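Local coordinates for monomethylamine methyltransferase mtmB1 (Methanosarcina barkeri, PDB 1NTH), which catalyses transfer of the methyl group from monomethylamine to the corrinoid cofactor of its partner protein MtmC, the entry into methanogenesis from methylamine, at residues Asp109-Arg114 with Glu152-Val157; Val230-Glu235 with Val286-Ala291; Cys345-Ser350 with Lys449-Leu454; Gln352-Thr357 with Ser399-Ile404. All coordinates share one frame; numbering follows the deposited sequence. Where two conformers were deposited one is given.

Contact 1: residues Asp109-Arg114 with Glu152-Val157; sequences DAVNVR and EVDTIV
Val111 meets Asp154 and Thr155 with a different branch for each, and these apolar touches carry the packing. Its CG2 comes within 3.9 Å of Thr155 CG2, methyl against methyl, while its CG1 lies 4.2 Å from Asp154 CB. With chi1 at -64°, CG1 falls beside the backbone N of Val111 and CG2 is held between that N and the carbonyl carbon, which spreads the two methyls over neighbouring residues. A beta-branched valine suits a strand position that must cover two partners with little reach. Thr155 offers only its methyl, because its OG1 is turned to Gln127 NE2; Asp154 likewise gives its CB, since OD2 accepts a hydrogen bond from Val126 N.

Val111 belongs to strand 111-114, which pairs antiparallel with strand 101-104, and Thr155 to strand 155-156 of the parallel sheet of the TIM barrel, next to strand 125-128. The contact therefore lays a two-stranded hairpin over the starts of several barrel strands.

Water supplies the polar part. Two molecules each donate to both Asp109 O and Asp154 O, carbonyls 4.5 Å apart that could not bond each other directly. The first lies 2.9 Å from Asp109 O, the second 2.8 Å from the same atom, and both close on Asp154 O at similar lengths. Each oxygen thus receives two water protons. The Asp109 carboxylate is engaged elsewhere, OD1 meeting Gly198 N and Ser253 OG of a neighbouring subunit.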
loop_
_atom_site.group_PDB
_atom_site.type_symbol
_atom_site.label_atom_id
_atom_site.label_comp_id
_atom_site.label_asym_id
_atom_site.label_seq_id
_atom_site.Cartn_x
_atom_site.Cartn_y
_atom_site.Cartn_z
ATOM N N ASP A 109 3.517 -17.790 -1.052
ATOM C CA ASP A 109 3.646 -18.587 0.162
ATOM C C ASP A 109 2.402 -18.707 1.041
ATOM O O ASP A 109 2.420 -19.393 2.063
ATOM C CB ASP A 109 4.821 -18.031 0.968
ATOM C CG ASP A 109 6.053 -17.793 0.100
ATOM O OD1 ASP A 109 6.585 -16.660 0.095
ATOM O OD2 ASP A 109 6.484 -18.744 -0.590
ATOM N N ALA A 110 1.320 -18.054 0.642
ATOM C CA ALA A 110 0.087 -18.110 1.416
ATOM C C ALA A 110 -0.529 -19.506 1.361
ATOM O O ALA A 110 -0.325 -20.251 0.399
ATOM C CB ALA A 110 -0.908 -17.080 0.878
ATOM N N VAL A 111 -1.276 -19.870 2.399
ATOM C CA VAL A 111 -1.938 -21.170 2.429
ATOM C C VAL A 111 -3.365 -21.036 2.940
ATOM O O VAL A 111 -3.664 -20.178 3.773
ATOM C CB VAL A 111 -1.187 -22.198 3.319
ATOM C CG1 VAL A 111 0.185 -22.488 2.727
ATOM C CG2 VAL A 111 -1.060 -21.679 4.743
ATOM N N ASN A 112 -4.247 -21.877 2.417
ATOM C CA ASN A 112 -5.641 -21.863 2.827
ATOM C C ASN A 112 -5.878 -22.846 3.955
ATOM O O ASN A 112 -5.440 -23.996 3.894
ATOM C CB ASN A 112 -6.556 -22.236 1.660
ATOM C CG ASN A 112 -6.449 -21.269 0.507
ATOM O OD1 ASN A 112 -5.677 -21.482 -0.430
ATOM N ND2 ASN A 112 -7.214 -20.188 0.573
ATOM N N VAL A 113 -6.567 -22.387 4.990
ATOM C CA VAL A 113 -6.899 -23.241 6.120
ATOM C C VAL A 113 -8.397 -23.506 6.046
ATOM O O VAL A 113 -9.205 -22.588 6.206
ATOM C CB VAL A 113 -6.574 -22.561 7.465
ATOM C CG1 VAL A 113 -6.908 -23.513 8.622
ATOM C CG2 VAL A 113 -5.105 -22.169 7.506
ATOM N N ARG A 114 -8.757 -24.758 5.774
ATOM C CA ARG A 114 -10.158 -25.152 5.671
ATOM C C ARG A 114 -10.437 -26.330 6.599
ATOM O O ARG A 114 -9.520 -27.035 7.014
ATOM C CB ARG A 114 -10.495 -25.515 4.221
ATOM C CG ARG A 114 -10.235 -24.370 3.240
ATOM C CD ARG A 114 -10.833 -24.644 1.866
ATOM N NE ARG A 114 -10.632 -23.524 0.944
ATOM C CZ ARG A 114 -9.685 -23.478 0.011
ATOM N NH1 ARG A 114 -8.841 -24.492 -0.137
ATOM N NH2 ARG A 114 -9.584 -22.417 -0.779
ATOM N N GLU A 152 7.921 -29.370 3.837
ATOM C CA GLU A 152 6.848 -29.934 4.652
ATOM C C GLU A 152 6.143 -28.854 5.470
ATOM O O GLU A 152 4.959 -28.978 5.783
ATOM C CB GLU A 152 7.408 -30.976 5.629
ATOM C CG GLU A 152 7.712 -32.346 5.041
ATOM C CD GLU A 152 6.467 -33.081 4.584
ATOM O OE1 GLU A 152 5.402 -32.925 5.223
ATOM O OE2 GLU A 152 6.557 -33.834 3.592
ATOM N N VAL A 153 6.879 -27.804 5.818
ATOM C CA VAL A 153 6.341 -26.722 6.639
ATOM C C VAL A 153 5.587 -25.661 5.828
ATOM O O VAL A 153 6.084 -25.168 4.813
ATOM C CB VAL A 153 7.482 -26.063 7.456
ATOM C CG1 VAL A 153 6.939 -24.941 8.331
ATOM C CG2 VAL A 153 8.162 -27.118 8.331
ATOM N N ASP A 154 4.385 -25.323 6.294
ATOM C CA ASP A 154 3.520 -24.333 5.642
ATOM C C ASP A 154 3.593 -22.940 6.265
ATOM O O ASP A 154 3.598 -21.932 5.552
ATOM C CB ASP A 154 2.063 -24.803 5.684
ATOM C CG ASP A 154 1.837 -26.077 4.910
ATOM O OD1 ASP A 154 2.145 -26.091 3.699
ATOM O OD2 ASP A 154 1.344 -27.060 5.504
ATOM N N THR A 155 3.617 -22.893 7.594
ATOM C CA THR A 155 3.691 -21.636 8.337
ATOM C C THR A 155 4.693 -21.833 9.465
ATOM O O THR A 155 5.105 -22.964 9.742
ATOM C CB THR A 155 2.323 -21.250 8.952
ATOM O OG1 THR A 155 1.916 -22.257 9.888
ATOM C CG2 THR A 155 1.267 -21.126 7.866
ATOM N N ILE A 156 5.076 -20.742 10.118
ATOM C CA ILE A 156 6.053 -20.812 11.201
ATOM C C ILE A 156 5.445 -20.489 12.562
ATOM O O ILE A 156 4.631 -19.578 12.676
ATOM C CB ILE A 156 7.205 -19.789 10.987
ATOM C CG1 ILE A 156 7.908 -20.035 9.647
ATOM C CG2 ILE A 156 8.192 -19.853 12.158
ATOM C CD1 ILE A 156 8.594 -21.383 9.528
ATOM N N VAL A 157 5.819 -21.253 13.585
ATOM C CA VAL A 157 5.376 -20.931 14.937
ATOM C C VAL A 157 6.652 -20.414 15.605
ATOM O O VAL A 157 7.648 -21.130 15.728
ATOM C CB VAL A 157 4.787 -22.144 15.703
ATOM C CG1 VAL A 157 5.683 -23.365 15.576
ATOM C CG2 VAL A 157 4.595 -21.762 17.163
HETATM O O HOH W 1 2.180 -19.403 4.907
HETATM O O HOH W 2 3.863 -21.721 2.702
#

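Contact 2: residues Val230-Glu235 with Val286-Ala291; sequences VSQLNE and VLMSSA
In this TIM-barrel protein the contact sets the end of the barrel strand 227-231 and the loop after it against the end of helix 271-288, with Val230 and Gln232 meeting Ser289 and Met288. Helix 240-251 lies beside both parts: Val230, a short branched residue suited to a strand, packs on its Ala242 and Ile246, and Ser289 touches Ile246 as well. The helical conformation stops after Ser289, where Ser290 takes positive phi (51°), a left-handed conformation that ends the helix.

Gln232 is long enough to pack with its CG and bond with its amide. Its CG lies against Met288 CE at 4.0 Å, the two side chains running past one another in opposite directions. Met288 leaves its helix with CG anti to the backbone N (chi1 177°) and then bends at chi3 (81°), which brings the terminal methyl to the glutamine. The buried amide of Gln232 is well supplied: NE2 bonds Asp258 OD2 and Thr281 O, and OE1 bonds Asn284 ND2. Asp258 is also hydrogen-bonded to Ser289 OG through its other oxygen, OD1, so one carboxylate serves a side chain from each segment. Next to the serine, Val230 CG1 rests 4.0 Å from both CB and OG of Ser289.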
loop_
_atom_site.group_PDB
_atom_site.type_symbol
_atom_site.label_atom_id
_atom_site.label_comp_id
_atom_site.label_asym_id
_atom_site.label_seq_id
_atom_site.Cartn_x
_atom_site.Cartn_y
_atom_site.Cartn_z
ATOM N N VAL A 230 -3.617 -15.755 21.920
ATOM C CA VAL A 230 -4.193 -15.317 23.186
ATOM C C VAL A 230 -4.306 -16.622 23.979
ATOM O O VAL A 230 -4.805 -17.625 23.469
ATOM C CB VAL A 230 -5.572 -14.645 23.019
ATOM C CG1 VAL A 230 -6.564 -15.597 22.405
ATOM C CG2 VAL A 230 -6.059 -14.157 24.380
ATOM N N SER A 231 -3.823 -16.614 25.216
ATOM C CA SER A 231 -3.817 -17.829 26.023
ATOM C C SER A 231 -4.827 -17.912 27.158
ATOM O O SER A 231 -4.906 -17.018 27.999
ATOM C CB SER A 231 -2.419 -18.041 26.610
ATOM O OG SER A 231 -1.424 -18.033 25.599
ATOM N N GLN A 232 -5.598 -18.995 27.175
ATOM C CA GLN A 232 -6.556 -19.217 28.253
ATOM C C GLN A 232 -5.750 -19.851 29.379
ATOM O O GLN A 232 -4.694 -20.437 29.137
ATOM C CB GLN A 232 -7.653 -20.192 27.833
ATOM C CG GLN A 232 -8.623 -19.672 26.787
ATOM C CD GLN A 232 -9.815 -20.596 26.616
ATOM O OE1 GLN A 232 -10.516 -20.899 27.583
ATOM N NE2 GLN A 232 -10.052 -21.048 25.388
ATOM N N LEU A 233 -6.245 -19.745 30.607
ATOM C CA LEU A 233 -5.543 -20.335 31.742
ATOM C C LEU A 233 -6.172 -21.682 32.114
ATOM O O LEU A 233 -7.109 -22.135 31.457
ATOM C CB LEU A 233 -5.577 -19.368 32.927
ATOM C CG LEU A 233 -4.999 -17.975 32.630
ATOM C CD1 LEU A 233 -5.015 -17.132 33.897
ATOM C CD2 LEU A 233 -3.577 -18.105 32.097
ATOM N N ASN A 234 -5.656 -22.320 33.161
ATOM C CA ASN A 234 -6.165 -23.628 33.593
ATOM C C ASN A 234 -6.931 -23.562 34.914
ATOM O O ASN A 234 -6.366 -23.120 35.910
ATOM C CB ASN A 234 -5.002 -24.604 33.763
ATOM C CG ASN A 234 -4.244 -24.834 32.476
ATOM O OD1 ASN A 234 -3.567 -23.936 31.968
ATOM N ND2 ASN A 234 -4.360 -26.036 31.933
ATOM N N GLU A 235 -8.204 -23.969 34.941
ATOM C CA GLU A 235 -8.973 -24.463 33.790
ATOM C C GLU A 235 -10.212 -23.564 33.742
ATOM O O GLU A 235 -10.720 -23.169 34.797
ATOM C CB GLU A 235 -9.423 -25.915 34.008
ATOM C CG GLU A 235 -8.313 -26.925 34.282
ATOM C CD GLU A 235 -7.388 -27.136 33.096
ATOM O OE1 GLU A 235 -7.734 -26.699 31.976
ATOM O OE2 GLU A 235 -6.317 -27.752 33.285
ATOM N N VAL A 286 -14.288 -19.433 20.798
ATOM C CA VAL A 286 -15.059 -18.640 19.842
ATOM C C VAL A 286 -16.065 -17.708 20.506
ATOM O O VAL A 286 -16.694 -16.877 19.853
ATOM C CB VAL A 286 -15.796 -19.555 18.829
ATOM C CG1 VAL A 286 -14.784 -20.406 18.084
ATOM C CG2 VAL A 286 -16.812 -20.451 19.544
ATOM N N LEU A 287 -16.189 -17.837 21.819
ATOM C CA LEU A 287 -17.121 -17.032 22.589
ATOM C C LEU A 287 -16.399 -15.854 23.243
ATOM O O LEU A 287 -16.673 -14.692 22.943
ATOM C CB LEU A 287 -17.770 -17.940 23.643
ATOM C CG LEU A 287 -18.945 -17.525 24.522
ATOM C CD1 LEU A 287 -20.112 -17.051 23.677
ATOM C CD2 LEU A 287 -19.359 -18.729 25.365
ATOM N N MET A 288 -15.459 -16.163 24.124
ATOM C CA MET A 288 -14.708 -15.147 24.844
ATOM C C MET A 288 -13.614 -14.463 24.021
ATOM O O MET A 288 -13.432 -13.247 24.105
ATOM C CB MET A 288 -14.084 -15.785 26.090
ATOM C CG MET A 288 -13.197 -14.875 26.924
ATOM S SD MET A 288 -12.319 -15.805 28.217
ATOM C CE MET A 288 -10.961 -16.491 27.267
ATOM N N SER A 289 -12.897 -15.242 23.218
ATOM C CA SER A 289 -11.783 -14.707 22.440
ATOM C C SER A 289 -12.047 -14.353 20.984
ATOM O O SER A 289 -11.135 -13.888 20.303
ATOM C CB SER A 289 -10.610 -15.689 22.482
ATOM O OG SER A 289 -10.251 -15.996 23.816
ATOM N N SER A 290 -13.273 -14.563 20.510
ATOM C CA SER A 290 -13.610 -14.277 19.112
ATOM C C SER A 290 -12.576 -14.947 18.209
ATOM O O SER A 290 -12.218 -14.425 17.153
ATOM C CB SER A 290 -13.610 -12.765 18.854
ATOM O OG SER A 290 -14.621 -12.112 19.607
ATOM N N ALA A 291 -12.109 -16.117 18.627
ATOM C CA ALA A 291 -11.086 -16.844 17.882
ATOM C C ALA A 291 -11.444 -17.251 16.458
ATOM O O ALA A 291 -12.595 -17.575 16.156
ATOM C CB ALA A 291 -10.667 -18.088 18.664
#

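Contact 3: residues Cys345-Ser350 with Lys449-Leu454; sequences CLLEAS and KKLEDL
Leu451 is met by two residues about one helical turn apart on the facing helix, Leu347 and Ser350. Its CG lies beside the backbone N (chi1 -68°) and chi2 (172°) extends the chain toward them. CD2 comes 4.1 Å from Leu347 CD2, the leucines sliding past each other in opposite directions, and CD1 is 3.4 Å from Ser350 OG. Leu347 also reaches the residue before Leu451: its CD1 touches Lys450 CD at 4.4 Å. The lysine suits this border position, packing with its methylenes while NZ forms a salt bridge with Glu343.

A small serine lets the leucine close in, and its hydroxyl is satisfied within its own helix: Ser350 OG donates to Leu346 O at 2.7 Å, while Ser350 N reaches the same oxygen from the opposite face. That bond fixes the hydroxyl's rotation. Shortening Leu451 to an alanine is likely to open a gap between the helices and cost Leu347 CD2 and Ser350 CB part of their apolar surroundings.

The axes of the two segments make 42° and come within 11.3 Å. Val389 of helix 380-393 touches Ser350 and Leu451, and Leu408 of helix 398-410 touches both leucines, flanking the pairing of helix 343-359 with the C-terminal helix 438-454.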
loop_
_atom_site.group_PDB
_atom_site.type_symbol
_atom_site.label_atom_id
_atom_site.label_comp_id
_atom_site.label_asym_id
_atom_site.label_seq_id
_atom_site.Cartn_x
_atom_site.Cartn_y
_atom_site.Cartn_z
ATOM N N CYS A 345 12.260 -38.686 20.436
ATOM C CA CYS A 345 11.638 -37.406 20.113
ATOM C C CYS A 345 10.805 -37.531 18.841
ATOM O O CYS A 345 9.648 -37.111 18.795
ATOM C CB CYS A 345 12.707 -36.327 19.927
ATOM S SG CYS A 345 12.042 -34.690 19.497
ATOM N N LEU A 346 11.396 -38.118 17.806
ATOM C CA LEU A 346 10.700 -38.289 16.539
ATOM C C LEU A 346 9.483 -39.200 16.665
ATOM O O LEU A 346 8.444 -38.937 16.064
ATOM C CB LEU A 346 11.661 -38.839 15.479
ATOM C CG LEU A 346 12.852 -37.935 15.149
ATOM C CD1 LEU A 346 13.699 -38.578 14.057
ATOM C CD2 LEU A 346 12.348 -36.561 14.692
ATOM N N LEU A 347 9.606 -40.271 17.445
ATOM C CA LEU A 347 8.488 -41.190 17.622
ATOM C C LEU A 347 7.369 -40.551 18.439
ATOM O O LEU A 347 6.189 -40.798 18.184
ATOM C CB LEU A 347 8.957 -42.487 18.297
ATOM C CG LEU A 347 9.897 -43.363 17.463
ATOM C CD1 LEU A 347 10.306 -44.589 18.273
ATOM C CD2 LEU A 347 9.206 -43.786 16.176
ATOM N N GLU A 348 7.739 -39.734 19.421
ATOM C CA GLU A 348 6.749 -39.055 20.252
ATOM C C GLU A 348 5.938 -38.094 19.387
ATOM O O GLU A 348 4.706 -38.090 19.425
ATOM C CB GLU A 348 7.435 -38.264 21.369
ATOM C CG GLU A 348 7.885 -39.087 22.568
ATOM C CD GLU A 348 8.521 -38.219 23.642
ATOM O OE1 GLU A 348 9.724 -37.900 23.526
ATOM O OE2 GLU A 348 7.808 -37.835 24.596
ATOM N N ALA A 349 6.638 -37.281 18.604
ATOM C CA ALA A 349 5.975 -36.319 17.734
ATOM C C ALA A 349 5.135 -37.048 16.689
ATOM O O ALA A 349 4.056 -36.585 16.318
ATOM C CB ALA A 349 7.008 -35.430 17.053
ATOM N N SER A 350 5.631 -38.187 16.214
ATOM C CA SER A 350 4.909 -38.965 15.213
ATOM C C SER A 350 3.577 -39.465 15.760
ATOM O O SER A 350 2.555 -39.404 15.077
ATOM C CB SER A 350 5.754 -40.154 14.746
ATOM O OG SER A 350 6.889 -39.718 14.025
ATOM N N LYS A 449 11.746 -45.945 9.730
ATOM C CA LYS A 449 11.684 -47.382 9.488
ATOM C C LYS A 449 10.756 -48.069 10.484
ATOM O O LYS A 449 9.975 -48.942 10.111
ATOM C CB LYS A 449 13.086 -47.993 9.573
ATOM C CG LYS A 449 13.118 -49.507 9.393
ATOM C CD LYS A 449 12.477 -49.928 8.079
ATOM C CE LYS A 449 12.449 -51.444 7.939
ATOM N NZ LYS A 449 13.822 -52.022 7.955
ATOM N N LYS A 450 10.840 -47.673 11.750
ATOM C CA LYS A 450 9.991 -48.263 12.777
ATOM C C LYS A 450 8.525 -47.945 12.523
ATOM O O LYS A 450 7.650 -48.773 12.774
ATOM C CB LYS A 450 10.406 -47.772 14.165
ATOM C CG LYS A 450 11.736 -48.343 14.625
ATOM C CD LYS A 450 12.014 -48.048 16.088
ATOM C CE LYS A 450 13.309 -48.716 16.529
ATOM N NZ LYS A 450 13.561 -48.550 17.985
ATOM N N LEU A 451 8.255 -46.744 12.022
ATOM C CA LEU A 451 6.883 -46.350 11.733
ATOM C C LEU A 451 6.341 -47.166 10.564
ATOM O O LEU A 451 5.170 -47.541 10.546
ATOM C CB LEU A 451 6.819 -44.852 11.417
ATOM C CG LEU A 451 7.112 -43.924 12.602
ATOM C CD1 LEU A 451 7.204 -42.483 12.121
ATOM C CD2 LEU A 451 6.018 -44.070 13.655
ATOM N N GLU A 452 7.196 -47.446 9.587
ATOM C CA GLU A 452 6.777 -48.235 8.435
ATOM C C GLU A 452 6.459 -49.660 8.876
ATOM O O GLU A 452 5.505 -50.269 8.394
ATOM C CB GLU A 452 7.872 -48.252 7.369
ATOM C CG GLU A 452 8.189 -46.881 6.799
ATOM C CD GLU A 452 9.218 -46.930 5.688
ATOM O OE1 GLU A 452 10.300 -47.516 5.905
ATOM O OE2 GLU A 452 8.949 -46.379 4.601
ATOM N N ASP A 453 7.255 -50.188 9.800
ATOM C CA ASP A 453 7.027 -51.541 10.290
ATOM C C ASP A 453 5.696 -51.628 11.027
ATOM O O ASP A 453 5.096 -52.700 11.104
ATOM C CB ASP A 453 8.164 -51.988 11.215
ATOM C CG ASP A 453 9.486 -52.140 10.484
ATOM O OD1 ASP A 453 9.466 -52.374 9.256
ATOM O OD2 ASP A 453 10.545 -52.042 11.139
ATOM N N LEU A 454 5.232 -50.503 11.564
ATOM C CA LEU A 454 3.958 -50.483 12.278
ATOM C C LEU A 454 2.778 -50.390 11.316
ATOM O O LEU A 454 1.633 -50.615 11.706
ATOM C CB LEU A 454 3.912 -49.316 13.269
ATOM C CG LEU A 454 4.848 -49.418 14.476
ATOM C CD1 LEU A 454 4.673 -48.195 15.364
ATOM C CD2 LEU A 454 4.538 -50.689 15.258
#

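Contact 4: residues Gln352-Thr357 with Ser399-Ile404; sequences QSITDT and SEVNVI
Ser353 O is gripped by two donors from one residue: Thr357 OG1 donates at 2.8 Å and Thr357 N at 2.9 Å, from opposite faces of the carbonyl plane. The hydroxyl stands 28° off that plane. A threonine can thus bury its OG1 in a helix by returning it to the preceding turn, and this turn carries Ile354 toward helix 398-410.

Between the helices the packing is apolar. Ile354 uses both of its branches: CG2 presses on Val401 CG1 at 3.6 Å, and CD1 lies 4.2 Å from Ile404 CG2. The isoleucine and valine side chains pass in opposite directions, whereas Ile354 and Ile404 cross at about a right angle. Ile354 CG2 is anti to the backbone N, leaving CG1 beside it (chi1 -69°), and chi2 near 169° extends the chain so that CD1 reaches the next turn of the partner helix. Val401 and Ile404, three residues apart, lie on one face of that helix, their short branched side chains packing close to its backbone. Val389 of helix 380-393 also touches Ile354.

Helix 343-359 is thus a TIM-barrel helix that rests inward on strand 363-366 through Ser353, Asp356 and Thr357 and is covered by helix 398-410, which is added after the last barrel strand.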
loop_
_atom_site.group_PDB
_atom_site.type_symbol
_atom_site.label_atom_id
_atom_site.label_comp_id
_atom_site.label_asym_id
_atom_site.label_seq_id
_atom_site.Cartn_x
_atom_site.Cartn_y
_atom_site.Cartn_z
ATOM N N GLN A 352 1.771 -38.135 17.988
ATOM C CA GLN A 352 0.832 -37.025 18.065
ATOM C C GLN A 352 0.355 -36.592 16.683
ATOM O O GLN A 352 -0.803 -36.218 16.515
ATOM C CB GLN A 352 1.445 -35.834 18.800
ATOM C CG GLN A 352 0.397 -34.797 19.154
ATOM C CD GLN A 352 0.932 -33.680 20.014
ATOM O OE1 GLN A 352 1.888 -33.865 20.770
ATOM N NE2 GLN A 352 0.302 -32.513 19.923
ATOM N N SER A 353 1.243 -36.641 15.694
ATOM C CA SER A 353 0.863 -36.262 14.338
ATOM C C SER A 353 -0.185 -37.241 13.805
ATOM O O SER A 353 -1.128 -36.848 13.119
ATOM C CB SER A 353 2.091 -36.251 13.424
ATOM O OG SER A 353 1.733 -35.880 12.102
ATOM N N ILE A 354 -0.027 -38.520 14.128
ATOM C CA ILE A 354 -0.989 -39.522 13.687
ATOM C C ILE A 354 -2.344 -39.220 14.331
ATOM O O ILE A 354 -3.373 -39.187 13.657
ATOM C CB ILE A 354 -0.539 -40.947 14.093
ATOM C CG1 ILE A 354 0.700 -41.345 13.289
ATOM C CG2 ILE A 354 -1.680 -41.941 13.889
ATOM C CD1 ILE A 354 1.378 -42.619 13.788
ATOM N N THR A 355 -2.327 -38.982 15.637
ATOM C CA THR A 355 -3.543 -38.686 16.384
ATOM C C THR A 355 -4.237 -37.417 15.891
ATOM O O THR A 355 -5.443 -37.419 15.640
ATOM C CB THR A 355 -3.236 -38.523 17.884
ATOM O OG1 THR A 355 -2.590 -39.708 18.368
ATOM C CG2 THR A 355 -4.518 -38.282 18.674
ATOM N N ASP A 356 -3.472 -36.337 15.756
ATOM C CA ASP A 356 -4.027 -35.062 15.308
ATOM C C ASP A 356 -4.580 -35.117 13.888
ATOM O O ASP A 356 -5.654 -34.586 13.606
ATOM C CB ASP A 356 -2.967 -33.959 15.392
ATOM C CG ASP A 356 -2.598 -33.611 16.823
ATOM O OD1 ASP A 356 -3.417 -33.880 17.731
ATOM O OD2 ASP A 356 -1.500 -33.053 17.034
ATOM N N THR A 357 -3.840 -35.751 12.989
ATOM C CA THR A 357 -4.276 -35.862 11.603
ATOM C C THR A 357 -5.560 -36.682 11.488
ATOM O O THR A 357 -6.539 -36.244 10.879
ATOM C CB THR A 357 -3.174 -36.507 10.736
ATOM O OG1 THR A 357 -1.998 -35.690 10.781
ATOM C CG2 THR A 357 -3.636 -36.649 9.292
ATOM N N SER A 399 -9.968 -47.338 12.451
ATOM C CA SER A 399 -9.726 -48.572 13.193
ATOM C C SER A 399 -8.242 -48.924 13.115
ATOM O O SER A 399 -7.640 -49.346 14.103
ATOM C CB SER A 399 -10.566 -49.720 12.622
ATOM O OG SER A 399 -10.193 -50.011 11.287
ATOM N N GLU A 400 -7.656 -48.739 11.937
ATOM C CA GLU A 400 -6.241 -49.030 11.735
ATOM C C GLU A 400 -5.360 -48.040 12.492
ATOM O O GLU A 400 -4.311 -48.407 13.022
ATOM C CB GLU A 400 -5.907 -49.002 10.242
ATOM C CG GLU A 400 -6.387 -50.232 9.486
ATOM C CD GLU A 400 -6.222 -50.101 7.984
ATOM O OE1 GLU A 400 -5.135 -49.677 7.537
ATOM O OE2 GLU A 400 -7.180 -50.431 7.252
ATOM N N VAL A 401 -5.789 -46.784 12.540
ATOM C CA VAL A 401 -5.033 -45.756 13.241
ATOM C C VAL A 401 -4.953 -46.075 14.733
ATOM O O VAL A 401 -3.883 -45.981 15.336
ATOM C CB VAL A 401 -5.676 -44.363 13.053
ATOM C CG1 VAL A 401 -4.972 -43.338 13.933
ATOM C CG2 VAL A 401 -5.589 -43.949 11.589
ATOM N N ASN A 402 -6.081 -46.455 15.326
ATOM C CA ASN A 402 -6.097 -46.783 16.748
ATOM C C ASN A 402 -5.152 -47.935 17.071
ATOM O O ASN A 402 -4.516 -47.948 18.126
ATOM C CB ASN A 402 -7.520 -47.117 17.208
ATOM C CG ASN A 402 -8.336 -45.874 17.515
ATOM O OD1 ASN A 402 -7.888 -44.995 18.253
ATOM N ND2 ASN A 402 -9.538 -45.800 16.961
ATOM N N VAL A 403 -5.048 -48.898 16.159
ATOM C CA VAL A 403 -4.155 -50.033 16.367
ATOM C C VAL A 403 -2.702 -49.573 16.298
ATOM O O VAL A 403 -1.883 -49.944 17.139
ATOM C CB VAL A 403 -4.392 -51.133 15.310
ATOM C CG1 VAL A 403 -3.297 -52.190 15.394
ATOM C CG2 VAL A 403 -5.756 -51.772 15.532
ATOM N N ILE A 404 -2.385 -48.759 15.296
ATOM C CA ILE A 404 -1.029 -48.249 15.134
ATOM C C ILE A 404 -0.601 -47.413 16.340
ATOM O O ILE A 404 0.522 -47.548 16.831
ATOM C CB ILE A 404 -0.911 -47.387 13.851
ATOM C CG1 ILE A 404 -1.071 -48.276 12.616
ATOM C CG2 ILE A 404 0.431 -46.666 13.823
ATOM C CD1 ILE A 404 -1.041 -47.521 11.296
#

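In the fold
From the N terminus, contact 1 closes first, bringing the hairpin strand 111-114 back to barrel strand 155-156 across 37 intervening residues. Contact 2 follows in series, its 50-residue loop returning from strand 227-231 to the end of helix 271-288; both contacts reach the same parallel sheet, yet their centres are 23 Å apart. Contact 3 then opens on helix 343-359 and closes only at the C-terminal helix 438-454. Contact 4 is nested inside that long loop and uses the same first helix; the two touch where Leu454 O meets Ile404 CG1 at 3.7 Å. Contacts 3 and 4 thus join helix 343-359 to the C-terminal helices on the side of the chain's centre opposite contact 2.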